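Local structure of beta-n-acetylhexosaminidase (Streptococcus pneumoniae, 4AZC) at residues B[17-22]-B[47-52]; B[222-227]-B[243-248]; B[273-278]-B[325-330]. The protein probably removes terminal beta-linked N-acetylhexosamines from glycans by hydrolysis, as a family 20 glycoside hydrolase with a TIM-barrel catalytic module. All blocks are in the same frame, centred on the assembly; numbering follows the deposited sequence.

Contact 1: residues B[17-22]-B[47-52]; sequences AGRKYF and GNDGLR. With NGW ((2S,3aR,5R,6S,7R,7aR)-5-(hydroxymethyl)-2-methyl-2,3a,5,6,7,7a-hexahydro-1H-pyrano[3,2-d][1,3]thiazole-6,7-diol), chain K.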
loop_
_atom_site.group_PDB
_atom_site.type_symbol
_atom_site.label_atom_id
_atom_site.label_comp_id
_atom_site.label_asym_id
_atom_site.label_seq_id
_atom_site.Cartn_x
_atom_site.Cartn_y
_atom_site.Cartn_z
ATOM N N ALA B 17 -3.962 -7.941 -0.060
ATOM C CA ALA B 17 -4.119 -9.008 0.924
ATOM C C ALA B 17 -5.318 -8.747 1.839
ATOM O O ALA B 17 -5.372 -9.232 2.963
ATOM C CB ALA B 17 -2.843 -9.188 1.739
ATOM N N GLY B 18 -6.258 -7.946 1.353
ATOM C CA GLY B 18 -7.542 -7.751 2.020
ATOM C C GLY B 18 -8.572 -8.682 1.405
ATOM O O GLY B 18 -9.294 -9.379 2.121
ATOM N N ARG B 19 -8.637 -8.701 0.071
ATOM C CA ARG B 19 -9.546 -9.617 -0.628
ATOM C C ARG B 19 -9.106 -11.074 -0.502
ATOM O O ARG B 19 -9.941 -11.971 -0.341
ATOM C CB ARG B 19 -9.674 -9.247 -2.099
ATOM C CG ARG B 19 -10.501 -7.991 -2.385
ATOM C CD ARG B 19 -10.806 -7.938 -3.872
ATOM N NE ARG B 19 -11.622 -6.803 -4.287
ATOM C CZ ARG B 19 -11.148 -5.663 -4.769
ATOM N NH1 ARG B 19 -9.837 -5.473 -4.877
ATOM N NH2 ARG B 19 -11.994 -4.709 -5.155
ATOM N N LYS B 20 -7.797 -11.296 -0.543
ATOM C CA LYS B 20 -7.223 -12.636 -0.633
ATOM C C LYS B 20 -6.175 -12.809 0.448
ATOM O O LYS B 20 -5.426 -11.877 0.736
ATOM C CB LYS B 20 -6.588 -12.830 -2.019
ATOM C CG LYS B 20 -5.975 -14.214 -2.269
ATOM C CD LYS B 20 -5.623 -14.398 -3.737
ATOM C CE LYS B 20 -4.931 -15.737 -3.985
ATOM N NZ LYS B 20 -5.787 -16.925 -3.643
ATOM N N TYR B 21 -6.126 -13.991 1.060
ATOM C CA TYR B 21 -5.113 -14.256 2.090
ATOM C C TYR B 21 -3.717 -14.459 1.502
ATOM O O TYR B 21 -3.559 -15.155 0.489
ATOM C CB TYR B 21 -5.513 -15.456 2.959
ATOM C CG TYR B 21 -4.536 -15.755 4.076
ATOM C CD1 TYR B 21 -4.617 -15.087 5.300
ATOM C CD2 TYR B 21 -3.538 -16.723 3.912
ATOM C CE1 TYR B 21 -3.725 -15.368 6.325
ATOM C CE2 TYR B 21 -2.637 -17.003 4.928
ATOM C CZ TYR B 21 -2.733 -16.327 6.129
ATOM O OH TYR B 21 -1.829 -16.614 7.128
ATOM N N PHE B 22 -2.716 -13.854 2.148
ATOM C CA PHE B 22 -1.295 -14.084 1.839
ATOM C C PHE B 22 -0.579 -14.492 3.130
ATOM O O PHE B 22 -0.805 -13.881 4.182
ATOM C CB PHE B 22 -0.633 -12.810 1.288
ATOM C CG PHE B 22 -0.924 -12.526 -0.169
ATOM C CD1 PHE B 22 -2.118 -11.928 -0.556
ATOM C CD2 PHE B 22 0.017 -12.827 -1.152
ATOM C CE1 PHE B 22 -2.380 -11.649 -1.898
ATOM C CE2 PHE B 22 -0.226 -12.550 -2.493
ATOM C CZ PHE B 22 -1.438 -11.957 -2.867
ATOM N N GLY B 47 -7.335 -4.314 5.034
ATOM C CA GLY B 47 -8.794 -4.213 4.949
ATOM C C GLY B 47 -9.147 -3.739 3.558
ATOM O O GLY B 47 -8.844 -2.607 3.184
ATOM N N ASN B 48 -9.759 -4.624 2.779
ATOM C CA ASN B 48 -10.184 -4.327 1.408
ATOM C C ASN B 48 -11.165 -5.430 1.054
ATOM O O ASN B 48 -10.745 -6.530 0.667
ATOM C CB ASN B 48 -8.981 -4.326 0.451
ATOM C CG ASN B 48 -9.297 -3.730 -0.913
ATOM O OD1 ASN B 48 -8.919 -4.297 -1.944
ATOM N ND2 ASN B 48 -9.974 -2.579 -0.933
ATOM N N ASP B 49 -12.461 -5.147 1.223
ATOM C CA ASP B 49 -13.517 -6.179 1.235
ATOM C C ASP B 49 -13.366 -7.107 2.452
ATOM O O ASP B 49 -14.095 -6.983 3.428
ATOM C CB ASP B 49 -13.536 -6.989 -0.064
ATOM C CG ASP B 49 -13.843 -6.141 -1.298
ATOM O OD1 ASP B 49 -14.104 -4.921 -1.170
ATOM O OD2 ASP B 49 -13.824 -6.715 -2.413
ATOM N N GLY B 50 -12.428 -8.049 2.387
ATOM C CA GLY B 50 -12.074 -8.837 3.570
ATOM C C GLY B 50 -11.242 -8.008 4.539
ATOM O O GLY B 50 -10.666 -6.981 4.158
ATOM N N LEU B 51 -11.197 -8.432 5.797
ATOM C CA LEU B 51 -10.327 -7.791 6.786
ATOM C C LEU B 51 -9.395 -8.850 7.340
ATOM O O LEU B 51 -9.803 -9.693 8.135
ATOM C CB LEU B 51 -11.132 -7.103 7.896
ATOM C CG LEU B 51 -10.380 -6.436 9.060
ATOM C CD1 LEU B 51 -9.353 -5.397 8.588
ATOM C CD2 LEU B 51 -11.362 -5.799 10.029
ATOM N N ARG B 52 -8.140 -8.807 6.900
ATOM C CA ARG B 52 -7.238 -9.940 7.072
ATOM C C ARG B 52 -6.076 -9.630 8.009
ATOM O O ARG B 52 -4.950 -10.085 7.795
ATOM C CB ARG B 52 -6.749 -10.432 5.703
ATOM C CG ARG B 52 -7.889 -10.800 4.752
ATOM C CD ARG B 52 -7.495 -11.815 3.662
ATOM N NE ARG B 52 -8.650 -12.148 2.818
ATOM C CZ ARG B 52 -9.511 -13.143 3.058
ATOM N NH1 ARG B 52 -9.353 -13.945 4.111
ATOM N NH2 ARG B 52 -10.533 -13.350 2.236
HETATM O O4 NGW K . -9.272 -4.194 -7.316
HETATM C C4 NGW K . -9.760 -2.984 -7.876
HETATM C C3 NGW K . -9.777 -1.898 -6.808
HETATM C C5 NGW K . -8.836 -2.560 -9.021
HETATM O O3 NGW K . -10.593 -2.320 -5.710
HETATM C C2 NGW K . -10.290 -0.569 -7.417
HETATM N N2 NGW K . -10.051 0.578 -6.508
HETATM C C1 NGW K . -9.551 -0.215 -8.733
HETATM C C7 NGW K . -8.600 0.829 -6.408
HETATM C C8 NGW K . -8.369 2.277 -5.984
HETATM S S1 NGW K . -7.981 0.495 -8.094
HETATM O O5 NGW K . -9.388 -1.373 -9.626
HETATM C C6 NGW K . -8.729 -3.652 -10.106
HETATM O O6 NGW K . -10.032 -3.968 -10.614
HETATM O O HOH W 1 -3.657 -9.695 5.123
HETATM O O HOH W 2 -14.857 -5.046 -4.686
#

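Contact 2: residues B[222-227]-B[243-248]; sequences LQPMAF and KDVLIS. With NGW ((2S,3aR,5R,6S,7R,7aR)-5-(hydroxymethyl)-2-methyl-2,3a,5,6,7,7a-hexahydro-1H-pyrano[3,2-d][1,3]thiazole-6,7-diol), chain K.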
loop_
_atom_site.group_PDB
_atom_site.type_symbol
_atom_site.label_atom_id
_atom_site.label_comp_id
_atom_site.label_asym_id
_atom_site.label_seq_id
_atom_site.Cartn_x
_atom_site.Cartn_y
_atom_site.Cartn_z
ATOM N N LEU B 222 1.063 9.588 11.667
ATOM C CA LEU B 222 1.021 8.867 10.417
ATOM C C LEU B 222 0.634 9.821 9.285
ATOM O O LEU B 222 -0.321 10.576 9.414
ATOM C CB LEU B 222 0.019 7.709 10.521
ATOM C CG LEU B 222 0.425 6.469 11.327
ATOM C CD1 LEU B 222 -0.813 5.688 11.817
ATOM C CD2 LEU B 222 1.310 5.581 10.488
ATOM N N GLN B 223 1.384 9.793 8.190
ATOM C CA GLN B 223 1.013 10.509 6.980
ATOM C C GLN B 223 -0.222 9.857 6.350
ATOM O O GLN B 223 -0.156 8.703 5.929
ATOM C CB GLN B 223 2.186 10.502 5.991
ATOM C CG GLN B 223 1.842 10.965 4.575
ATOM C CD GLN B 223 1.481 12.448 4.497
ATOM O OE1 GLN B 223 0.332 12.813 4.221
ATOM N NE2 GLN B 223 2.465 13.303 4.728
ATOM N N PRO B 224 -1.349 10.595 6.274
ATOM C CA PRO B 224 -2.557 10.036 5.663
ATOM C C PRO B 224 -2.418 9.856 4.154
ATOM O O PRO B 224 -1.905 10.740 3.460
ATOM C CB PRO B 224 -3.636 11.084 5.971
ATOM C CG PRO B 224 -2.877 12.354 6.188
ATOM C CD PRO B 224 -1.556 11.969 6.770
ATOM N N MET B 225 -2.858 8.692 3.677
ATOM C CA MET B 225 -2.969 8.408 2.260
ATOM C C MET B 225 -4.425 8.011 1.991
ATOM O O MET B 225 -5.064 7.366 2.834
ATOM C CB MET B 225 -2.028 7.268 1.872
ATOM C CG MET B 225 -1.803 7.065 0.358
ATOM S SD MET B 225 -0.494 5.841 0.116
ATOM C CE MET B 225 -1.304 4.505 -0.733
ATOM N N ALA B 226 -4.944 8.426 0.835
ATOM C CA ALA B 226 -6.242 7.949 0.324
ATOM C C ALA B 226 -6.175 7.839 -1.192
ATOM O O ALA B 226 -5.301 8.455 -1.814
ATOM C CB ALA B 226 -7.376 8.889 0.730
ATOM N N PHE B 227 -7.071 7.043 -1.784
ATOM C CA PHE B 227 -7.227 7.055 -3.252
ATOM C C PHE B 227 -7.943 8.335 -3.682
ATOM O O PHE B 227 -8.573 9.001 -2.869
ATOM C CB PHE B 227 -7.939 5.800 -3.760
ATOM C CG PHE B 227 -7.204 4.526 -3.445
ATOM C CD1 PHE B 227 -5.999 4.225 -4.083
ATOM C CD2 PHE B 227 -7.705 3.638 -2.503
ATOM C CE1 PHE B 227 -5.306 3.058 -3.792
ATOM C CE2 PHE B 227 -7.024 2.458 -2.203
ATOM C CZ PHE B 227 -5.821 2.168 -2.845
ATOM N N LYS B 243 -5.968 19.006 3.140
ATOM C CA LYS B 243 -4.945 19.222 2.097
ATOM C C LYS B 243 -3.663 18.423 2.334
ATOM O O LYS B 243 -2.791 18.384 1.474
ATOM C CB LYS B 243 -4.598 20.715 1.953
ATOM C CG LYS B 243 -5.780 21.626 1.615
ATOM C CD LYS B 243 -6.487 21.182 0.321
ATOM C CE LYS B 243 -7.518 22.201 -0.113
ATOM N NZ LYS B 243 -8.536 22.422 0.965
ATOM N N ASP B 244 -3.560 17.785 3.495
ATOM C CA ASP B 244 -2.350 17.046 3.868
ATOM C C ASP B 244 -2.343 15.592 3.403
ATOM O O ASP B 244 -1.339 14.882 3.565
ATOM C CB ASP B 244 -2.129 17.124 5.385
ATOM C CG ASP B 244 -1.889 18.554 5.865
ATOM O OD1 ASP B 244 -1.161 19.301 5.180
ATOM O OD2 ASP B 244 -2.428 18.929 6.924
ATOM N N VAL B 245 -3.460 15.143 2.840
ATOM C CA VAL B 245 -3.587 13.752 2.425
ATOM C C VAL B 245 -2.718 13.507 1.191
ATOM O O VAL B 245 -2.826 14.239 0.199
ATOM C CB VAL B 245 -5.063 13.390 2.098
ATOM C CG1 VAL B 245 -5.175 11.949 1.612
ATOM C CG2 VAL B 245 -5.977 13.624 3.307
ATOM N N LEU B 246 -1.864 12.488 1.260
ATOM C CA LEU B 246 -1.170 11.971 0.088
ATOM C C LEU B 246 -2.177 11.231 -0.789
ATOM O O LEU B 246 -2.802 10.270 -0.352
ATOM C CB LEU B 246 -0.024 11.030 0.501
ATOM C CG LEU B 246 0.735 10.248 -0.578
ATOM C CD1 LEU B 246 1.533 11.186 -1.478
ATOM C CD2 LEU B 246 1.658 9.225 0.053
ATOM N N ILE B 247 -2.330 11.677 -2.029
ATOM C CA ILE B 247 -3.287 11.081 -2.948
ATOM C C ILE B 247 -2.676 9.962 -3.772
ATOM O O ILE B 247 -1.750 10.190 -4.544
ATOM C CB ILE B 247 -3.874 12.144 -3.915
ATOM C CG1 ILE B 247 -4.531 13.289 -3.133
ATOM C CG2 ILE B 247 -4.862 11.503 -4.871
ATOM C CD1 ILE B 247 -5.689 12.863 -2.230
ATOM N N SER B 248 -3.207 8.756 -3.607
ATOM C CA SER B 248 -2.916 7.659 -4.527
ATOM C C SER B 248 -3.822 7.834 -5.759
ATOM O O SER B 248 -5.013 7.490 -5.728
ATOM C CB SER B 248 -3.145 6.301 -3.846
ATOM O OG SER B 248 -2.836 5.223 -4.715
HETATM O O4 NGW K . -9.272 -4.194 -7.316
HETATM C C4 NGW K . -9.760 -2.984 -7.876
HETATM C C3 NGW K . -9.777 -1.898 -6.808
HETATM C C5 NGW K . -8.836 -2.560 -9.021
HETATM O O3 NGW K . -10.593 -2.320 -5.710
HETATM C C2 NGW K . -10.290 -0.569 -7.417
HETATM N N2 NGW K . -10.051 0.578 -6.508
HETATM C C1 NGW K . -9.551 -0.215 -8.733
HETATM C C7 NGW K . -8.600 0.829 -6.408
HETATM C C8 NGW K . -8.369 2.277 -5.984
HETATM S S1 NGW K . -7.981 0.495 -8.094
HETATM O O5 NGW K . -9.388 -1.373 -9.626
HETATM C C6 NGW K . -8.729 -3.652 -10.106
HETATM O O6 NGW K . -10.032 -3.968 -10.614
#

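Contact 3: residues B[273-278]-B[325-330]; sequences LNTNGD and MLSIWA. With NGW ((2S,3aR,5R,6S,7R,7aR)-5-(hydroxymethyl)-2-methyl-2,3a,5,6,7,7a-hexahydro-1H-pyrano[3,2-d][1,3]thiazole-6,7-diol), chain K.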
loop_
_atom_site.group_PDB
_atom_site.type_symbol
_atom_site.label_atom_id
_atom_site.label_comp_id
_atom_site.label_asym_id
_atom_site.label_seq_id
_atom_site.Cartn_x
_atom_site.Cartn_y
_atom_site.Cartn_z
ATOM N N LEU B 273 0.961 9.987 -5.101
ATOM C CA LEU B 273 1.685 8.747 -5.302
ATOM C C LEU B 273 1.093 8.165 -6.574
ATOM O O LEU B 273 -0.052 7.705 -6.561
ATOM C CB LEU B 273 1.511 7.788 -4.112
ATOM C CG LEU B 273 2.200 6.413 -4.196
ATOM C CD1 LEU B 273 3.738 6.536 -4.281
ATOM C CD2 LEU B 273 1.808 5.546 -2.998
ATOM N N ASN B 274 1.869 8.220 -7.660
ATOM C CA ASN B 274 1.404 7.809 -8.987
ATOM C C ASN B 274 1.078 6.318 -9.037
ATOM O O ASN B 274 1.962 5.473 -9.210
ATOM C CB ASN B 274 2.425 8.188 -10.083
ATOM C CG ASN B 274 1.928 7.866 -11.516
ATOM O OD1 ASN B 274 0.764 7.529 -11.737
ATOM N ND2 ASN B 274 2.827 7.998 -12.491
ATOM N N THR B 275 -0.209 6.017 -8.884
ATOM C CA THR B 275 -0.696 4.644 -8.809
ATOM C C THR B 275 -1.452 4.330 -10.106
ATOM O O THR B 275 -2.602 3.853 -10.103
ATOM C CB THR B 275 -1.554 4.449 -7.533
ATOM O OG1 THR B 275 -0.859 5.005 -6.403
ATOM C CG2 THR B 275 -1.877 2.965 -7.270
ATOM N N ASN B 276 -0.775 4.590 -11.224
ATOM C CA ASN B 276 -1.379 4.482 -12.543
ATOM C C ASN B 276 -2.038 3.147 -12.805
ATOM O O ASN B 276 -1.403 2.093 -12.704
ATOM C CB ASN B 276 -0.342 4.757 -13.631
ATOM C CG ASN B 276 -0.977 5.218 -14.932
ATOM O OD1 ASN B 276 -1.911 4.605 -15.426
ATOM N ND2 ASN B 276 -0.457 6.295 -15.491
ATOM N N GLY B 277 -3.314 3.204 -13.178
ATOM C CA GLY B 277 -4.074 2.012 -13.559
ATOM C C GLY B 277 -3.473 1.199 -14.697
ATOM O O GLY B 277 -3.744 0.003 -14.800
ATOM N N ASP B 278 -2.660 1.824 -15.550
ATOM C CA ASP B 278 -2.002 1.098 -16.655
ATOM C C ASP B 278 -1.148 -0.081 -16.174
ATOM O O ASP B 278 -0.955 -1.058 -16.915
ATOM C CB ASP B 278 -1.109 2.026 -17.489
ATOM C CG ASP B 278 -1.887 3.098 -18.203
ATOM O OD1 ASP B 278 -3.129 2.970 -18.287
ATOM O OD2 ASP B 278 -1.249 4.066 -18.677
ATOM N N MET B 325 3.483 3.741 -7.762
ATOM C CA MET B 325 3.049 2.489 -7.168
ATOM C C MET B 325 2.483 1.566 -8.242
ATOM O O MET B 325 1.645 1.980 -9.037
ATOM C CB MET B 325 2.016 2.753 -6.064
ATOM C CG MET B 325 1.482 1.501 -5.381
ATOM S SD MET B 325 0.863 1.761 -3.705
ATOM C CE MET B 325 -0.862 2.089 -4.028
ATOM N N LEU B 326 2.968 0.327 -8.273
ATOM C CA LEU B 326 2.421 -0.699 -9.156
ATOM C C LEU B 326 1.585 -1.656 -8.293
ATOM O O LEU B 326 1.982 -2.021 -7.180
ATOM C CB LEU B 326 3.541 -1.415 -9.943
ATOM C CG LEU B 326 3.137 -2.487 -10.970
ATOM C CD1 LEU B 326 4.175 -2.630 -12.066
ATOM C CD2 LEU B 326 2.879 -3.839 -10.300
ATOM N N SER B 327 0.407 -2.026 -8.794
ATOM C CA SER B 327 -0.599 -2.635 -7.943
ATOM C C SER B 327 -1.094 -3.991 -8.441
ATOM O O SER B 327 -1.507 -4.137 -9.597
ATOM C CB SER B 327 -1.792 -1.684 -7.752
ATOM O OG SER B 327 -1.383 -0.397 -7.296
ATOM N N ILE B 328 -1.056 -4.960 -7.532
ATOM C CA ILE B 328 -1.598 -6.290 -7.745
ATOM C C ILE B 328 -2.948 -6.380 -7.029
ATOM O O ILE B 328 -3.054 -6.066 -5.843
ATOM C CB ILE B 328 -0.628 -7.381 -7.209
ATOM C CG1 ILE B 328 0.827 -7.129 -7.668
ATOM C CG2 ILE B 328 -1.130 -8.777 -7.572
ATOM C CD1 ILE B 328 1.055 -7.128 -9.183
ATOM N N TRP B 329 -3.983 -6.793 -7.753
ATOM C CA TRP B 329 -5.337 -6.814 -7.192
ATOM C C TRP B 329 -5.942 -8.207 -7.243
ATOM O O TRP B 329 -5.621 -9.011 -8.130
ATOM C CB TRP B 329 -6.245 -5.840 -7.935
ATOM C CG TRP B 329 -5.818 -4.407 -7.844
ATOM C CD1 TRP B 329 -5.183 -3.680 -8.813
ATOM C CD2 TRP B 329 -6.013 -3.514 -6.734
ATOM N NE1 TRP B 329 -4.977 -2.393 -8.378
ATOM C CE2 TRP B 329 -5.466 -2.266 -7.104
ATOM C CE3 TRP B 329 -6.582 -3.653 -5.463
ATOM C CZ2 TRP B 329 -5.481 -1.153 -6.251
ATOM C CZ3 TRP B 329 -6.603 -2.541 -4.611
ATOM C CH2 TRP B 329 -6.049 -1.309 -5.011
ATOM N N ALA B 330 -6.822 -8.494 -6.293
ATOM C CA ALA B 330 -7.395 -9.829 -6.181
ATOM C C ALA B 330 -8.921 -9.834 -6.309
ATOM O O ALA B 330 -9.616 -10.495 -5.523
ATOM C CB ALA B 330 -6.940 -10.481 -4.874
HETATM O O4 NGW K . -9.272 -4.194 -7.316
HETATM C C4 NGW K . -9.760 -2.984 -7.876
HETATM C C3 NGW K . -9.777 -1.898 -6.808
HETATM C C5 NGW K . -8.836 -2.560 -9.021
HETATM O O3 NGW K . -10.593 -2.320 -5.710
HETATM C C2 NGW K . -10.290 -0.569 -7.417
HETATM N N2 NGW K . -10.051 0.578 -6.508
HETATM C C1 NGW K . -9.551 -0.215 -8.733
HETATM C C7 NGW K . -8.600 0.829 -6.408
HETATM C C8 NGW K . -8.369 2.277 -5.984
HETATM S S1 NGW K . -7.981 0.495 -8.094
HETATM O O5 NGW K . -9.388 -1.373 -9.626
HETATM C C6 NGW K . -8.729 -3.652 -10.106
HETATM O O6 NGW K . -10.032 -3.968 -10.614
HETATM O O HOH W 3 -0.539 0.764 -10.320
#

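Contact 1: residues B[17-22]-B[47-52]
The sugar-binding end of the active-site pocket is built here, where Arg-19 and Asp-49, from two loops at the barrel mouth, meet beside the bound thiazolidine NGW. The Arg-19 chain runs extended from CG to NE and reaches the two ring hydroxyls of the ligand: NH2 gives a fairly straight bond to NGW O3 (2.8 Å, 160° at the hydrogen), while NH1 makes a short but bent, weak bond to NGW O4 (2.8 Å). Arg-19 NE forms a salt bridge with Asp-49 OD2 at 2.9 Å, though its hydrogen bond is bent and weak. The carboxylate stands almost perpendicular to the guanidinium, 89° between planes, and one oxygen alone meets NE. Water 2 also links the two, lying in the guanidinium plane, accepting from Arg-19 NH2 and donating to Asp-49 OD2. Asp-16 adds a second salt bridge at Arg-19 NH1; Asp-49 and Asp-16 together limit rotation of the guanidinium and probably stabilise its positive charge, while His-120 ND1 positions Asp-49 by bonding its OD1.

The other arginine works on backbone. Arg-52 lays its CB and CG against Ala-17 O and Gly-18 O, then sends NH2 to Arg-19 O (3.0 Å, 150°), approaching from above that carbonyl's plane; its NE bond to Gly-18 O is weak. NH1 and NH2 also bond Thr-90 O and Tyr-84 O, respectively. Gly-18 packs on Asn-48, its C 3.1 Å from Asn-48 O. Water 1 bridges Ala-17 O and Arg-52 O.

These are the loops that follow the neighbouring parallel strands 10-16 and 41-45. Helix 69-83 packs against Arg-19 and Asp-49 through Tyr-83 and against Arg-52 through Thr-80, while Trp-329 of strand 321-329 touches both Arg-19 and Asn-48.

Contact 2: residues B[222-227]-B[243-248]
Three backbone hydrogen bonds join residues 222-227 to residues 243-248 as parallel strands: Leu-246 N to Pro-224 O (2.8 Å), Ala-226 N to Leu-246 O (3.1 Å) and Ser-248 N to Ala-226 O (2.8 Å). The strand segments run at 30° to one another, a twist in keeping with a barrel wall.

Met-225, Phe-227, Leu-246 and Ser-248 share one face. Met-225 and Leu-246 lie side by side and point the same way, with SD of Met-225 4.0 Å from CD2 of Leu-246; beyond the sulfur, Met-225 CE turns onto Ser-248 CB. Ser-248 OG comes obliquely to the Phe-227 ring, 3.4 Å from CD1, and hydrogen-bonds Thr-275. The same ring carries NGW C8, the methyl group of the thiazolidine ring, over its centre and 3.5 Å above its plane, a CH-pi-like seat in the ligand pocket. On the face that holds Ala-226 and Ile-247, Val-245 CG1, anti to its own N (chi1 178°), presses on Ala-226 CB at 3.9 Å.

Strand 176-180 pairs with 223-227 along its other edge. Helix 203-219 meets Pro-224 and Val-245 through Ala-217 and Ala-214, whereas Met-225, Phe-227, Leu-246 and Ser-248 all touch strand 321-329.

Contact 3: residues B[273-278]-B[325-330]
Water 3 is gripped by three groups from the two segments: it donates to Asn-276 O (2.9 Å) and to Met-325 O (2.8 Å), and takes a weak bond from Ser-327 OG. It fills the place where the two segments part, so the backbone pairing passes from direct to water-mediated. Just before it, Met-325 N bonds Asn-274 O at 2.7 Å, nearly straight at the hydrogen (162°) but from above the carbonyl plane. Met-325 O also receives a CA-H...O contact from Thr-275 CA.

Thr-275 and Met-325 carry the side-chain contact. Thr-275 OG1, the partner of Ser-248, also reaches back to Leu-273 O (2.8 Å), and the two bonds fix the rotation of the side chain. With chi1 at -47°, CG2 is anti to the backbone N and is the branch that touches, 3.5 Å from Met-325 CE and 3.4 Å from Ser-327 OG. The Met-325 chain runs alongside Thr-275 in the same direction and bends at its last torsion, laying CE on that methyl. Leu-273 instead crosses Met-325 at about a right angle, CD2 to SD. Farther on, Asn-276 OD1 accepts from Asp-278 N, an Asx turn that starts the short 3-10 segment, while ND2 bonds Gln-308 O.

Trp-329, near the end of the second segment, serves the pocket. One indole face lies under NGW, with O4 2.9 Å above the plane and toward the rim, and with C5, S1 and C7 spread across the rings: the carbohydrate-on-aromatic platform of the pocket. Tyr-280 meets this indole edge-to-face.

Strand 246-249 flanks 272-274 on its other edge. Met-325 and Ser-327 pack on strand 10-16 and Met-325 also on Met-225 of strand 223-227, while Leu-326 and Ile-328 meet helix 339-351.

In the fold
From the N terminus, contact 1 comes first: 17-22 and 47-52 close a loop holding helix 24-37 and strand 41-45. Contact 2 follows, closing a short connection without helix or strand between 222-227 and 243-248, and contact 3 closes the longest span, from 273-278 to 325-330. The three lie in series, neither nesting nor crossing. Contacts 2 and 3 share the parallel barrel sheet, joined where Ile-247 O meets Leu-273 N. Contact 1 touches contact 3 by packing of Arg-19 CD and Lys-20 CB on Ala-330. Contacts 1 and 2, with centres about 21 Å apart, do not touch; NGW bridges them, contacting all three.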